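Local coordinates for uncharacterized LolA superfamily protein NE2245 (Nitrosomonas europaea ATCC 19718, PDB 3BUU) that is of unknown function but belongs to the superfamily of LolA, the periplasmic lipoprotein carrier, and probably binds lipid-like groups, at residues Asn181-Met186 with Met210-Leu215; Pro188-Met193 with Val204-Asp209; Asn29-Thr34 with Leu43-Val48; Asn103-Arg108 with Val142-Val147. All blocks are in the same frame, centred on the assembly; numbering follows the deposited sequence.

In the fold
Interactions 1, 2 and 3 follow one another across neighbouring antiparallel strands, in the order 170-182, 185-195, 202-212, 26-36 and 39-51, while interaction 4 ties in the short helix 103-107. Along the chain interaction 3 closes first, then interaction 4, and interaction 2 is nested inside the loop closed by interaction 1. The centres of interactions 2 and 3 are about 9 Å apart, and backbone bonds between strands 26-36 and 202-212 link them. Ile106 packs against Leu205 and Tyr207 of interaction 2 and against Val30, Ile32 and Val48 of interaction 3, so the helix covers one apolar face, consistent with the unclosed beta barrel and helical lid of LolA-like proteins.

Interaction 1: Asn181-Met186 with Met210-Leu215; sequences NILGEM and MKLRDL
Ile182 and Leu183 meet selenomethionine Met210 and Leu212 in a small, wholly apolar surface contact, where the tip of the hairpin 170-182/185-195 leans against the end of strand 202-212. No hydrogen bond crosses between the segments, and the CA atoms of Ile182 and Met210, 7.7 Å apart, are too far from each other for strand pairing, which leaves the side chains to fill the interval. Met210 reaches over with CG anti to its backbone N (chi1 -168°), and its side chain crosses that of Ile182 at about a right angle. Ile182 CG2 rests 3.9 Å from Met210 SE and also touches Met210 CB. The long, flexible methionine side chain suits this place, its sulfur replaced here by the selenium of the labelled protein, because it also reaches Phe21, Pro22 and Phe26.

The hairpin itself turns through a type I' beta turn from Ile182 to Glu185, a tight two-residue connection in what is probably the unclosed barrel of a LolA-like fold. Ile182 N donates to Glu185 O at 2.9 Å, and Glu185 N returns a bond of 3.2 Å to Ile182 O. Gly184 suits the turn because, at its positive phi of 94°, a CB would press on the carbonyl O of Leu183. Leu183, also at positive phi, pushes its isobutyl group toward the other strand. Its CD1 lies 4.1 Å from Met210 CG and equally near Leu212 CG, while its CD2 meets Leu212 CD1. The two leucines slide past each other in opposite directions, branch against branch. Lys211, between the apolar residues, directs its CB away and forms a salt bridge through NZ with Asp209.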
loop_
_atom_site.group_PDB
_atom_site.type_symbol
_atom_site.label_atom_id
_atom_site.label_comp_id
_atom_site.label_asym_id
_atom_site.label_seq_id
_atom_site.Cartn_x
_atom_site.Cartn_y
_atom_site.Cartn_z
ATOM N N ASN A 181 10.505 16.043 -1.329
ATOM C CA ASN A 181 11.261 15.800 -2.564
ATOM C C ASN A 181 12.167 14.566 -2.372
ATOM O O ASN A 181 13.152 14.601 -1.618
ATOM C CB ASN A 181 12.086 17.042 -2.964
ATOM C CG ASN A 181 12.952 16.777 -4.174
ATOM O OD1 ASN A 181 12.528 16.059 -5.093
ATOM N ND2 ASN A 181 14.147 17.326 -4.202
ATOM N N ILE A 182 11.808 13.457 -3.024
ATOM C CA ILE A 182 12.475 12.182 -2.866
ATOM C C ILE A 182 12.590 11.573 -4.254
ATOM O O ILE A 182 11.562 11.315 -4.890
ATOM C CB ILE A 182 11.669 11.267 -1.923
ATOM C CG1 ILE A 182 11.577 11.829 -0.496
ATOM C CG2 ILE A 182 12.240 9.852 -1.934
ATOM C CD1 ILE A 182 10.498 11.175 0.336
ATOM N N LEU A 183 13.810 11.314 -4.727
ATOM C CA LEU A 183 13.991 10.506 -5.925
ATOM C C LEU A 183 13.175 10.985 -7.102
ATOM O O LEU A 183 12.544 10.205 -7.813
ATOM C CB LEU A 183 13.720 9.024 -5.612
ATOM C CG LEU A 183 14.669 8.425 -4.564
ATOM C CD1 LEU A 183 14.150 7.041 -4.137
ATOM C CD2 LEU A 183 16.095 8.319 -5.065
ATOM N N GLY A 184 13.245 12.293 -7.355
ATOM C CA GLY A 184 12.665 12.841 -8.579
ATOM C C GLY A 184 11.252 13.368 -8.496
ATOM O O GLY A 184 10.744 13.921 -9.505
ATOM N N GLU A 185 10.569 13.182 -7.354
ATOM C CA GLU A 185 9.195 13.664 -7.238
ATOM C C GLU A 185 8.962 14.206 -5.853
ATOM O O GLU A 185 9.651 13.860 -4.892
ATOM C CB GLU A 185 8.175 12.516 -7.454
ATOM C CG GLU A 185 8.249 11.810 -8.775
ATOM C CD GLU A 185 7.776 12.585 -9.976
ATOM O OE1 GLU A 185 7.089 13.623 -9.849
ATOM O OE2 GLU A 185 8.064 12.076 -11.095
HETATM N N MSE A 186 7.916 15.028 -5.706
HETATM C CA MSE A 186 7.332 15.307 -4.391
HETATM C C MSE A 186 6.431 14.122 -4.055
HETATM O O MSE A 186 5.390 13.941 -4.673
HETATM C CB MSE A 186 6.513 16.584 -4.462
HETATM C CG MSE A 186 7.381 17.830 -4.636
HETATM SE SE MSE A 186 8.527 18.208 -3.172
HETATM C CE MSE A 186 7.193 18.584 -1.853
HETATM N N MSE A 210 13.622 6.073 2.026
HETATM C CA MSE A 210 13.398 5.493 0.732
HETATM C C MSE A 210 14.680 5.552 -0.093
HETATM O O MSE A 210 15.280 6.617 -0.207
HETATM C CB MSE A 210 12.265 6.239 0.049
HETATM C CG MSE A 210 11.762 5.547 -1.188
HETATM SE SE MSE A 210 10.258 6.462 -2.023
HETATM C CE MSE A 210 8.951 6.187 -0.675
ATOM N N LYS A 211 15.086 4.449 -0.693
ATOM C CA LYS A 211 16.309 4.480 -1.487
ATOM C C LYS A 211 16.192 3.428 -2.561
ATOM O O LYS A 211 15.629 2.337 -2.366
ATOM C CB LYS A 211 17.519 4.234 -0.615
ATOM C CG LYS A 211 17.513 2.927 0.031
ATOM C CD LYS A 211 18.608 2.805 1.050
ATOM C CE LYS A 211 18.272 3.480 2.328
ATOM N NZ LYS A 211 19.362 3.315 3.329
ATOM N N LEU A 212 16.769 3.734 -3.725
ATOM C CA LEU A 212 16.780 2.739 -4.807
ATOM C C LEU A 212 17.712 1.603 -4.443
ATOM O O LEU A 212 18.716 1.806 -3.750
ATOM C CB LEU A 212 17.173 3.419 -6.122
ATOM C CG LEU A 212 16.098 4.446 -6.572
ATOM C CD1 LEU A 212 16.547 5.250 -7.774
ATOM C CD2 LEU A 212 14.721 3.899 -6.761
ATOM N N ARG A 213 17.381 0.399 -4.871
ATOM C CA ARG A 213 18.178 -0.765 -4.485
ATOM C C ARG A 213 18.007 -1.802 -5.558
ATOM O O ARG A 213 16.887 -2.017 -5.988
ATOM C CB ARG A 213 17.667 -1.344 -3.132
ATOM C CG ARG A 213 18.519 -2.471 -2.655
ATOM C CD ARG A 213 18.402 -2.838 -1.219
ATOM N NE ARG A 213 19.187 -4.050 -0.982
ATOM C CZ ARG A 213 19.232 -4.698 0.171
ATOM N NH1 ARG A 213 18.552 -4.234 1.208
ATOM N NH2 ARG A 213 19.926 -5.823 0.280
ATOM N N ASP A 214 19.077 -2.480 -5.938
ATOM C CA ASP A 214 18.975 -3.601 -6.857
ATOM C C ASP A 214 18.401 -4.813 -6.129
ATOM O O ASP A 214 18.912 -5.223 -5.069
ATOM C CB ASP A 214 20.364 -3.903 -7.426
ATOM C CG ASP A 214 20.329 -4.892 -8.554
ATOM O OD1 ASP A 214 19.271 -5.105 -9.177
ATOM O OD2 ASP A 214 21.396 -5.389 -8.884
ATOM N N LEU A 215 17.334 -5.382 -6.666
ATOM C CA LEU A 215 16.659 -6.493 -6.017
ATOM C C LEU A 215 16.625 -7.661 -6.985
ATOM O O LEU A 215 15.695 -7.786 -7.795
ATOM C CB LEU A 215 15.239 -6.103 -5.580
ATOM C CG LEU A 215 15.203 -4.930 -4.564
ATOM C CD1 LEU A 215 13.741 -4.528 -4.340
ATOM C CD2 LEU A 215 15.846 -5.306 -3.258
#

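Interaction 2: Pro188-Met193 with Val204-Asp209; sequences PTRIIM and VLDYSD
Arg190 faces Asp206, and Ile191 faces Leu205, in the antiparallel hairpin of strands 185-195 and 202-212. Ile191 and Leu205 form the hydrogen-bonded pair: Leu205 N reaches Ile191 O at 2.8 Å, and Ile191 N reaches Leu205 O at 2.9 Å. The face bearing Ile191, Leu205 and Tyr207 is buried and closely packed. Leu205 CD1 meets Met193 CG at 4.2 Å, and Ile191 CD1 comes obliquely to the Tyr207 ring, whose OH bonds to Arg20. Apolar groups suit this side: Ile106 of helix 103-107 packs on Leu205 and Tyr207, and Arg20 of helix 9-20 on Ile191.

The opposite face is looser and mixed: Ile192 is buried there, but Arg190, Asp206 and Val204 are partly open to solvent. Arg190 bends at chi3 (-80°) and grips the carboxylate side-on: NE donates to OD1 of Asp206 at 2.9 Å, within the guanidinium plane, and NH2 donates to OD2. Both oxygens use their syn lone pairs, and Val204 CG1 lies over one face of the guanidinium, 3.4 Å above its plane and offset toward the rim. A leucine in place of Arg190 would probably leave the Asp206 carboxylate without its principal positive mate and freer to turn. Thr189 and Arg190 together face Glu177 of strand 170-182, a classic beta bulge. Thr189 OG1 also bonds to the backbone O of Asn178. A water bridges the strands, donating to Thr189 OG1 at 2.9 Å and to Asp206 OD1 at the same length.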
loop_
_atom_site.group_PDB
_atom_site.type_symbol
_atom_site.label_atom_id
_atom_site.label_comp_id
_atom_site.label_asym_id
_atom_site.label_seq_id
_atom_site.Cartn_x
_atom_site.Cartn_y
_atom_site.Cartn_z
ATOM N N PRO A 188 4.345 11.567 -1.237
ATOM C CA PRO A 188 3.718 11.569 0.086
ATOM C C PRO A 188 4.507 10.664 1.032
ATOM O O PRO A 188 4.878 9.572 0.650
ATOM C CB PRO A 188 2.338 10.996 -0.197
ATOM C CG PRO A 188 2.520 10.092 -1.414
ATOM C CD PRO A 188 3.579 10.814 -2.259
ATOM N N THR A 189 4.786 11.143 2.221
ATOM C CA THR A 189 5.469 10.323 3.185
ATOM C C THR A 189 4.586 9.884 4.334
ATOM O O THR A 189 5.026 9.115 5.186
ATOM C CB THR A 189 6.723 10.998 3.738
ATOM O OG1 THR A 189 6.351 12.110 4.546
ATOM C CG2 THR A 189 7.649 11.450 2.614
ATOM N N ARG A 190 3.323 10.326 4.335
ATOM C CA ARG A 190 2.355 9.872 5.294
ATOM C C ARG A 190 1.087 9.466 4.574
ATOM O O ARG A 190 0.599 10.188 3.685
ATOM C CB ARG A 190 2.065 10.978 6.296
ATOM C CG ARG A 190 0.950 10.602 7.253
ATOM C CD ARG A 190 0.842 11.623 8.359
ATOM N NE ARG A 190 1.874 11.340 9.340
ATOM C CZ ARG A 190 1.840 11.744 10.601
ATOM N NH1 ARG A 190 0.877 12.561 11.020
ATOM N NH2 ARG A 190 2.782 11.341 11.434
ATOM N N ILE A 191 0.543 8.320 4.952
ATOM C CA ILE A 191 -0.801 7.997 4.516
ATOM C C ILE A 191 -1.600 7.703 5.757
ATOM O O ILE A 191 -1.136 7.032 6.670
ATOM C CB ILE A 191 -0.865 6.795 3.539
ATOM C CG1 ILE A 191 -0.152 7.079 2.217
ATOM C CG2 ILE A 191 -2.330 6.435 3.255
ATOM C CD1 ILE A 191 0.083 5.820 1.368
ATOM N N ILE A 192 -2.813 8.240 5.789
ATOM C CA ILE A 192 -3.737 8.008 6.912
ATOM C C ILE A 192 -4.890 7.185 6.422
ATOM O O ILE A 192 -5.555 7.592 5.495
ATOM C CB ILE A 192 -4.217 9.338 7.506
ATOM C CG1 ILE A 192 -3.014 10.235 7.878
ATOM C CG2 ILE A 192 -5.113 9.089 8.714
ATOM C CD1 ILE A 192 -2.774 11.287 6.847
HETATM N N MSE A 193 -5.101 6.039 7.048
HETATM C CA MSE A 193 -6.183 5.114 6.676
HETATM C C MSE A 193 -7.183 5.049 7.801
HETATM O O MSE A 193 -6.836 4.698 8.925
HETATM C CB MSE A 193 -5.670 3.704 6.350
HETATM C CG MSE A 193 -4.834 3.685 5.060
HETATM SE SE MSE A 193 -4.479 1.914 4.403
HETATM C CE MSE A 193 -3.653 2.519 2.842
ATOM N N VAL A 204 -1.882 5.457 10.862
ATOM C CA VAL A 204 -1.010 6.466 10.280
ATOM C C VAL A 204 0.268 5.763 9.854
ATOM O O VAL A 204 1.005 5.220 10.699
ATOM C CB VAL A 204 -0.749 7.638 11.256
ATOM C CG1 VAL A 204 0.188 8.652 10.639
ATOM C CG2 VAL A 204 -2.063 8.277 11.691
ATOM N N LEU A 205 0.543 5.786 8.548
ATOM C CA LEU A 205 1.717 5.145 7.940
ATOM C C LEU A 205 2.721 6.191 7.564
ATOM O O LEU A 205 2.405 7.075 6.766
ATOM C CB LEU A 205 1.335 4.379 6.656
ATOM C CG LEU A 205 0.385 3.204 6.800
ATOM C CD1 LEU A 205 -1.058 3.648 6.983
ATOM C CD2 LEU A 205 0.493 2.326 5.604
ATOM N N ASP A 206 3.927 6.111 8.136
ATOM C CA ASP A 206 4.986 7.038 7.797
ATOM C C ASP A 206 6.125 6.297 7.120
ATOM O O ASP A 206 6.651 5.283 7.636
ATOM C CB ASP A 206 5.510 7.719 9.063
ATOM C CG ASP A 206 4.537 8.764 9.585
ATOM O OD1 ASP A 206 4.091 9.627 8.782
ATOM O OD2 ASP A 206 4.209 8.755 10.779
ATOM N N TYR A 207 6.522 6.824 5.970
ATOM C CA TYR A 207 7.537 6.235 5.097
ATOM C C TYR A 207 8.824 6.969 5.270
ATOM O O TYR A 207 8.808 8.201 5.196
ATOM C CB TYR A 207 7.118 6.294 3.619
ATOM C CG TYR A 207 5.963 5.425 3.358
ATOM C CD1 TYR A 207 6.146 4.195 2.791
ATOM C CD2 TYR A 207 4.650 5.830 3.711
ATOM C CE1 TYR A 207 5.019 3.331 2.557
ATOM C CE2 TYR A 207 3.555 5.013 3.496
ATOM C CZ TYR A 207 3.744 3.768 2.956
ATOM O OH TYR A 207 2.626 2.984 2.745
ATOM N N SER A 208 9.938 6.257 5.441
ATOM C CA SER A 208 11.243 6.910 5.664
ATOM C C SER A 208 12.325 6.116 4.986
ATOM O O SER A 208 12.199 4.911 4.718
ATOM C CB SER A 208 11.485 7.079 7.152
ATOM O OG SER A 208 11.577 5.859 7.797
ATOM N N ASP A 209 13.437 6.811 4.777
ATOM C CA ASP A 209 14.654 6.256 4.192
ATOM C C ASP A 209 14.393 5.488 2.905
ATOM O O ASP A 209 14.923 4.387 2.710
ATOM C CB ASP A 209 15.378 5.389 5.206
ATOM C CG ASP A 209 16.845 5.188 4.813
ATOM O OD1 ASP A 209 17.407 6.024 4.048
ATOM O OD2 ASP A 209 17.435 4.185 5.200
HETATM O O HOH W 1 5.501 11.692 7.327
#

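Interaction 3: Asn29-Thr34 with Leu43-Val48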
loop_
_atom_site.group_PDB
_atom_site.type_symbol
_atom_site.label_atom_id
_atom_site.label_comp_id
_atom_site.label_asym_id
_atom_site.label_seq_id
_atom_site.Cartn_x
_atom_site.Cartn_y
_atom_site.Cartn_z
ATOM N N ASN A 29 11.376 2.146 4.695
ATOM C CA ASN A 29 10.873 1.778 6.031
ATOM C C ASN A 29 9.493 2.361 6.227
ATOM O O ASN A 29 9.230 3.496 5.837
ATOM C CB ASN A 29 11.817 2.304 7.128
ATOM C CG ASN A 29 13.237 1.808 6.947
ATOM O OD1 ASN A 29 13.492 0.685 6.490
ATOM N ND2 ASN A 29 14.176 2.663 7.280
ATOM N N VAL A 30 8.630 1.577 6.868
ATOM C CA VAL A 30 7.261 2.002 7.140
ATOM C C VAL A 30 6.929 1.819 8.599
ATOM O O VAL A 30 7.084 0.707 9.129
ATOM C CB VAL A 30 6.235 1.193 6.286
ATOM C CG1 VAL A 30 4.861 1.860 6.385
ATOM C CG2 VAL A 30 6.700 1.106 4.820
ATOM N N ALA A 31 6.495 2.891 9.248
ATOM C CA ALA A 31 6.038 2.830 10.638
ATOM C C ALA A 31 4.525 2.997 10.600
ATOM O O ALA A 31 4.037 3.868 9.886
ATOM C CB ALA A 31 6.637 3.954 11.444
ATOM N N ILE A 32 3.799 2.153 11.304
ATOM C CA ILE A 32 2.344 2.192 11.274
ATOM C C ILE A 32 1.875 2.321 12.722
ATOM O O ILE A 32 2.132 1.449 13.555
ATOM C CB ILE A 32 1.716 0.957 10.646
ATOM C CG1 ILE A 32 2.330 0.724 9.270
ATOM C CG2 ILE A 32 0.205 1.100 10.605
ATOM C CD1 ILE A 32 1.717 -0.488 8.495
ATOM N N ARG A 33 1.182 3.417 13.011
ATOM C CA ARG A 33 0.627 3.695 14.339
ATOM C C ARG A 33 -0.883 3.684 14.198
ATOM O O ARG A 33 -1.449 4.543 13.524
ATOM C CB ARG A 33 1.103 5.075 14.813
ATOM C CG ARG A 33 2.618 5.184 15.032
ATOM C CD ARG A 33 3.116 6.552 15.552
ATOM N NE ARG A 33 4.511 6.525 16.003
ATOM C CZ ARG A 33 5.562 6.546 15.184
ATOM N NH1 ARG A 33 5.403 6.609 13.856
ATOM N NH2 ARG A 33 6.785 6.513 15.703
ATOM N N THR A 34 -1.542 2.751 14.878
ATOM C CA THR A 34 -2.990 2.642 14.823
ATOM C C THR A 34 -3.571 2.953 16.181
ATOM O O THR A 34 -3.060 2.438 17.189
ATOM C CB THR A 34 -3.427 1.243 14.418
ATOM O OG1 THR A 34 -2.905 0.937 13.116
ATOM C CG2 THR A 34 -4.908 1.080 14.386
ATOM N N LEU A 43 3.163 0.221 18.324
ATOM C CA LEU A 43 3.653 0.688 17.011
ATOM C C LEU A 43 4.138 -0.549 16.214
ATOM O O LEU A 43 4.698 -1.443 16.819
ATOM C CB LEU A 43 4.808 1.665 17.254
ATOM C CG LEU A 43 5.828 1.945 16.147
ATOM C CD1 LEU A 43 5.261 2.775 15.047
ATOM C CD2 LEU A 43 7.056 2.643 16.697
ATOM N N TYR A 44 3.893 -0.598 14.907
ATOM C CA TYR A 44 4.455 -1.611 14.045
ATOM C C TYR A 44 5.457 -0.946 13.122
ATOM O O TYR A 44 5.248 0.200 12.678
ATOM C CB TYR A 44 3.346 -2.275 13.209
ATOM C CG TYR A 44 2.545 -3.339 13.944
ATOM C CD1 TYR A 44 2.659 -4.653 13.571
ATOM C CD2 TYR A 44 1.746 -3.047 15.065
ATOM C CE1 TYR A 44 1.965 -5.667 14.222
ATOM C CE2 TYR A 44 1.048 -4.047 15.735
ATOM C CZ TYR A 44 1.176 -5.358 15.307
ATOM O OH TYR A 44 0.516 -6.368 15.984
ATOM N N ARG A 45 6.552 -1.632 12.832
ATOM C CA ARG A 45 7.506 -1.122 11.851
ATOM C C ARG A 45 7.923 -2.231 10.924
ATOM O O ARG A 45 8.025 -3.401 11.362
ATOM C CB ARG A 45 8.747 -0.552 12.550
ATOM C CG ARG A 45 8.537 0.673 13.411
ATOM C CD ARG A 45 9.909 1.263 13.745
ATOM N NE ARG A 45 9.854 2.237 14.824
ATOM C CZ ARG A 45 9.776 3.547 14.626
ATOM N NH1 ARG A 45 9.711 4.028 13.390
ATOM N NH2 ARG A 45 9.740 4.384 15.655
ATOM N N TYR A 46 8.164 -1.857 9.665
ATOM C CA TYR A 46 8.495 -2.801 8.616
ATOM C C TYR A 46 9.607 -2.263 7.760
ATOM O O TYR A 46 9.723 -1.060 7.558
ATOM C CB TYR A 46 7.296 -3.012 7.672
ATOM C CG TYR A 46 6.060 -3.515 8.386
ATOM C CD1 TYR A 46 5.787 -4.857 8.486
ATOM C CD2 TYR A 46 5.152 -2.617 8.970
ATOM C CE1 TYR A 46 4.661 -5.309 9.149
ATOM C CE2 TYR A 46 4.015 -3.080 9.616
ATOM C CZ TYR A 46 3.787 -4.403 9.702
ATOM O OH TYR A 46 2.667 -4.854 10.360
ATOM N N GLN A 47 10.396 -3.164 7.191
ATOM C CA GLN A 47 11.273 -2.830 6.094
ATOM C C GLN A 47 10.693 -3.488 4.858
ATOM O O GLN A 47 10.381 -4.682 4.882
ATOM C CB GLN A 47 12.691 -3.363 6.319
ATOM C CG GLN A 47 13.585 -2.995 5.099
ATOM C CD GLN A 47 14.893 -3.747 5.006
ATOM O OE1 GLN A 47 14.938 -4.862 4.485
ATOM N NE2 GLN A 47 15.967 -3.121 5.448
ATOM N N VAL A 48 10.578 -2.724 3.774
ATOM C CA VAL A 48 9.980 -3.203 2.530
ATOM C C VAL A 48 11.021 -3.175 1.419
ATOM O O VAL A 48 11.673 -2.141 1.214
ATOM C CB VAL A 48 8.784 -2.327 2.145
ATOM C CG1 VAL A 48 8.170 -2.842 0.857
ATOM C CG2 VAL A 48 7.756 -2.361 3.270
HETATM O O HOH W 2 15.593 -0.833 7.279
#
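The beta hairpin of strands 26-36 and 39-51 pairs Val30 with Tyr46 and Ile32 with Tyr44 as antiparallel hydrogen-bonded pairs. Tyr46 N to Val30 O and Ile32 N to Tyr44 O are each 2.8 Å long. On the largely buried face of Val30, Ile32 and Tyr46, Tyr46 CE2 lies 3.6 Å from Ile32 CD1, the two side chains crossing obliquely, while the ring extends to Leu97 and Thr98. An alanine at Tyr46 would probably open a gap beside Ile32 CD1 and take packing away from strand 96-98.

The other face carries Asn29, Ala31, Arg45 and Gln47. Ala31 is small enough for Arg45 NH1 to come within 3.6 Å of its CB. At the hairpin's turn end, in the Arg33 conformer given, Leu43 CD1 sits 3.8 Å above the centre of the Arg33 guanidinium. In that conformer NH2 of Arg33 lies 3.6 Å from NH2 of Arg45, the guanidinium planes 86° apart; the salt bridge of Arg45 NE with Glu62 would probably ease this repulsion. At the far end, in the conformer described for Asn29, a water donates to its OD1 and accepts from Gln47 NE2. On the face of Val30 and Tyr46, Val30 CG2 meets Val48 CG2 at 3.9 Å.

Interaction 4: Asn103-Arg108 with Val142-Val147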
loop_
_atom_site.group_PDB
_atom_site.type_symbol
_atom_site.label_atom_id
_atom_site.label_comp_id
_atom_site.label_asym_id
_atom_site.label_seq_id
_atom_site.Cartn_x
_atom_site.Cartn_y
_atom_site.Cartn_z
ATOM N N ASN A 103 -2.540 -6.301 3.641
ATOM C CA ASN A 103 -1.241 -6.766 3.148
ATOM C C ASN A 103 -0.829 -6.061 1.859
ATOM O O ASN A 103 0.311 -5.628 1.719
ATOM C CB ASN A 103 -1.299 -8.270 2.924
ATOM C CG ASN A 103 -1.320 -9.057 4.223
ATOM O OD1 ASN A 103 -0.747 -8.634 5.220
ATOM N ND2 ASN A 103 -1.978 -10.210 4.191
ATOM N N GLY A 104 -1.755 -5.929 0.906
ATOM C CA GLY A 104 -1.410 -5.315 -0.366
ATOM C C GLY A 104 -1.080 -3.840 -0.238
ATOM O O GLY A 104 -0.349 -3.327 -1.100
ATOM N N ASP A 105 -1.572 -3.157 0.797
ATOM C CA ASP A 105 -1.238 -1.778 0.946
ATOM C C ASP A 105 0.248 -1.571 1.184
ATOM O O ASP A 105 0.783 -0.512 0.866
ATOM C CB ASP A 105 -2.009 -1.151 2.119
ATOM C CG ASP A 105 -3.502 -1.126 1.956
ATOM O OD1 ASP A 105 -3.974 -1.092 0.805
ATOM O OD2 ASP A 105 -4.197 -1.121 3.011
ATOM N N ILE A 106 0.933 -2.552 1.749
ATOM C CA ILE A 106 2.379 -2.427 1.958
ATOM C C ILE A 106 3.168 -3.211 0.935
ATOM O O ILE A 106 4.242 -2.763 0.502
ATOM C CB ILE A 106 2.734 -2.860 3.385
ATOM C CG1 ILE A 106 1.903 -2.033 4.353
ATOM C CG2 ILE A 106 4.242 -2.762 3.648
ATOM C CD1 ILE A 106 2.074 -0.526 4.253
ATOM N N ALA A 107 2.640 -4.343 0.507
ATOM C CA ALA A 107 3.421 -5.223 -0.343
ATOM C C ALA A 107 3.404 -4.823 -1.810
ATOM O O ALA A 107 4.338 -5.156 -2.520
ATOM C CB ALA A 107 2.913 -6.656 -0.194
ATOM N N ARG A 108 2.314 -4.198 -2.282
ATOM C CA ARG A 108 2.181 -3.755 -3.699
ATOM C C ARG A 108 2.827 -2.393 -3.833
ATOM O O ARG A 108 2.972 -1.647 -2.862
ATOM C CB ARG A 108 0.715 -3.608 -4.182
ATOM C CG ARG A 108 -0.186 -4.842 -4.127
ATOM C CD ARG A 108 0.358 -6.051 -4.827
ATOM N NE ARG A 108 -0.152 -6.243 -6.185
ATOM C CZ ARG A 108 0.084 -7.346 -6.871
ATOM N NH1 ARG A 108 0.824 -8.298 -6.345
ATOM N NH2 ARG A 108 -0.375 -7.478 -8.096
ATOM N N VAL A 142 -6.595 -9.398 -6.255
ATOM C CA VAL A 142 -5.980 -8.115 -5.989
ATOM C C VAL A 142 -6.493 -7.619 -4.644
ATOM O O VAL A 142 -7.331 -8.263 -3.966
ATOM C CB VAL A 142 -6.108 -7.056 -7.149
ATOM C CG1 VAL A 142 -5.522 -7.592 -8.437
ATOM C CG2 VAL A 142 -7.555 -6.599 -7.304
ATOM N N THR A 143 -5.946 -6.515 -4.164
ATOM C CA THR A 143 -6.217 -6.117 -2.802
ATOM C C THR A 143 -7.680 -5.731 -2.573
ATOM O O THR A 143 -8.243 -6.051 -1.521
ATOM C CB THR A 143 -5.236 -5.033 -2.345
ATOM O OG1 THR A 143 -3.901 -5.429 -2.671
ATOM C CG2 THR A 143 -5.301 -4.759 -0.842
ATOM N N TYR A 144 -8.266 -5.007 -3.543
ATOM C CA TYR A 144 -9.651 -4.532 -3.459
ATOM C C TYR A 144 -10.400 -4.786 -4.708
ATOM O O TYR A 144 -9.799 -4.790 -5.794
ATOM C CB TYR A 144 -9.711 -2.996 -3.199
ATOM C CG TYR A 144 -8.885 -2.603 -2.036
ATOM C CD1 TYR A 144 -9.361 -2.761 -0.739
ATOM C CD2 TYR A 144 -7.591 -2.101 -2.225
ATOM C CE1 TYR A 144 -8.560 -2.431 0.363
ATOM C CE2 TYR A 144 -6.779 -1.766 -1.131
ATOM C CZ TYR A 144 -7.289 -1.942 0.156
ATOM O OH TYR A 144 -6.534 -1.649 1.264
ATOM N N GLN A 145 -11.720 -4.905 -4.589
ATOM C CA GLN A 145 -12.513 -4.999 -5.793
ATOM C C GLN A 145 -12.764 -3.652 -6.452
ATOM O O GLN A 145 -12.947 -3.577 -7.671
ATOM C CB GLN A 145 -13.755 -5.833 -5.551
ATOM C CG GLN A 145 -13.338 -7.309 -5.290
ATOM C CD GLN A 145 -12.395 -7.885 -6.365
ATOM O OE1 GLN A 145 -11.156 -7.990 -6.166
ATOM N NE2 GLN A 145 -12.966 -8.211 -7.515
ATOM N N LYS A 146 -12.820 -2.594 -5.669
ATOM C CA LYS A 146 -13.081 -1.273 -6.182
ATOM C C LYS A 146 -12.409 -0.246 -5.299
ATOM O O LYS A 146 -12.508 -0.317 -4.075
ATOM C CB LYS A 146 -14.621 -1.011 -6.240
ATOM C CG LYS A 146 -15.030 0.411 -6.465
ATOM C CD LYS A 146 -16.576 0.526 -6.367
ATOM C CE LYS A 146 -17.018 1.946 -6.247
ATOM N NZ LYS A 146 -18.507 1.996 -6.327
ATOM N N VAL A 147 -11.754 0.728 -5.938
ATOM C CA VAL A 147 -11.168 1.877 -5.243
ATOM C C VAL A 147 -11.618 3.129 -6.002
ATOM O O VAL A 147 -11.580 3.122 -7.240
ATOM C CB VAL A 147 -9.619 1.786 -5.234
ATOM C CG1 VAL A 147 -9.002 2.971 -4.470
ATOM C CG2 VAL A 147 -9.181 0.486 -4.569
#
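Asp105 OD1 accepts a hydrogen bond of 2.7 Å from Tyr144 OH, and the second oxygen of the carboxylate has partners of its own. This OD2 forms a salt bridge with Lys172 NZ and takes the backbone N-H of Ala102, while Lys172 NZ also bonds to Tyr144 OH. The lysine would probably favour the ionised acid and polarise the phenol. OD1 uses its syn lone pair and lies at the edge of the Tyr144 ring, in its plane, with carboxylate and ring turned 22° from each other. Asp105 attains this position with CG anti to its carbonyl carbon (chi1 -63°), and the two side chains cross at about a right angle. A tyrosine suits the other side, being long enough to bring a hydroxyl from the 142-147 segment to the helix.

That helix, 103-107, is one short turn or so, within which Asn103 O accepts from both Ala107 N and Ile106 N. As in LolA-like folds, where helices cover the concave side of a curved antiparallel sheet, this one probably lies on the inner side, and the contact joins it to the connection leading into strand 146-152. Gly104 lets the connection come close: its CA is 3.4 Å from Thr143 OG1, and a CB would fall 1.9 Å from that oxygen, an impossible approach. Thr143 CG2 in turn lies over one face of the Tyr144 ring, 3.3 Å above its plane and offset toward the rim. Just beyond the helix, the Arg108 side chain passes Thr143 in the opposite direction and carries its guanidinium to a salt bridge with Asp114.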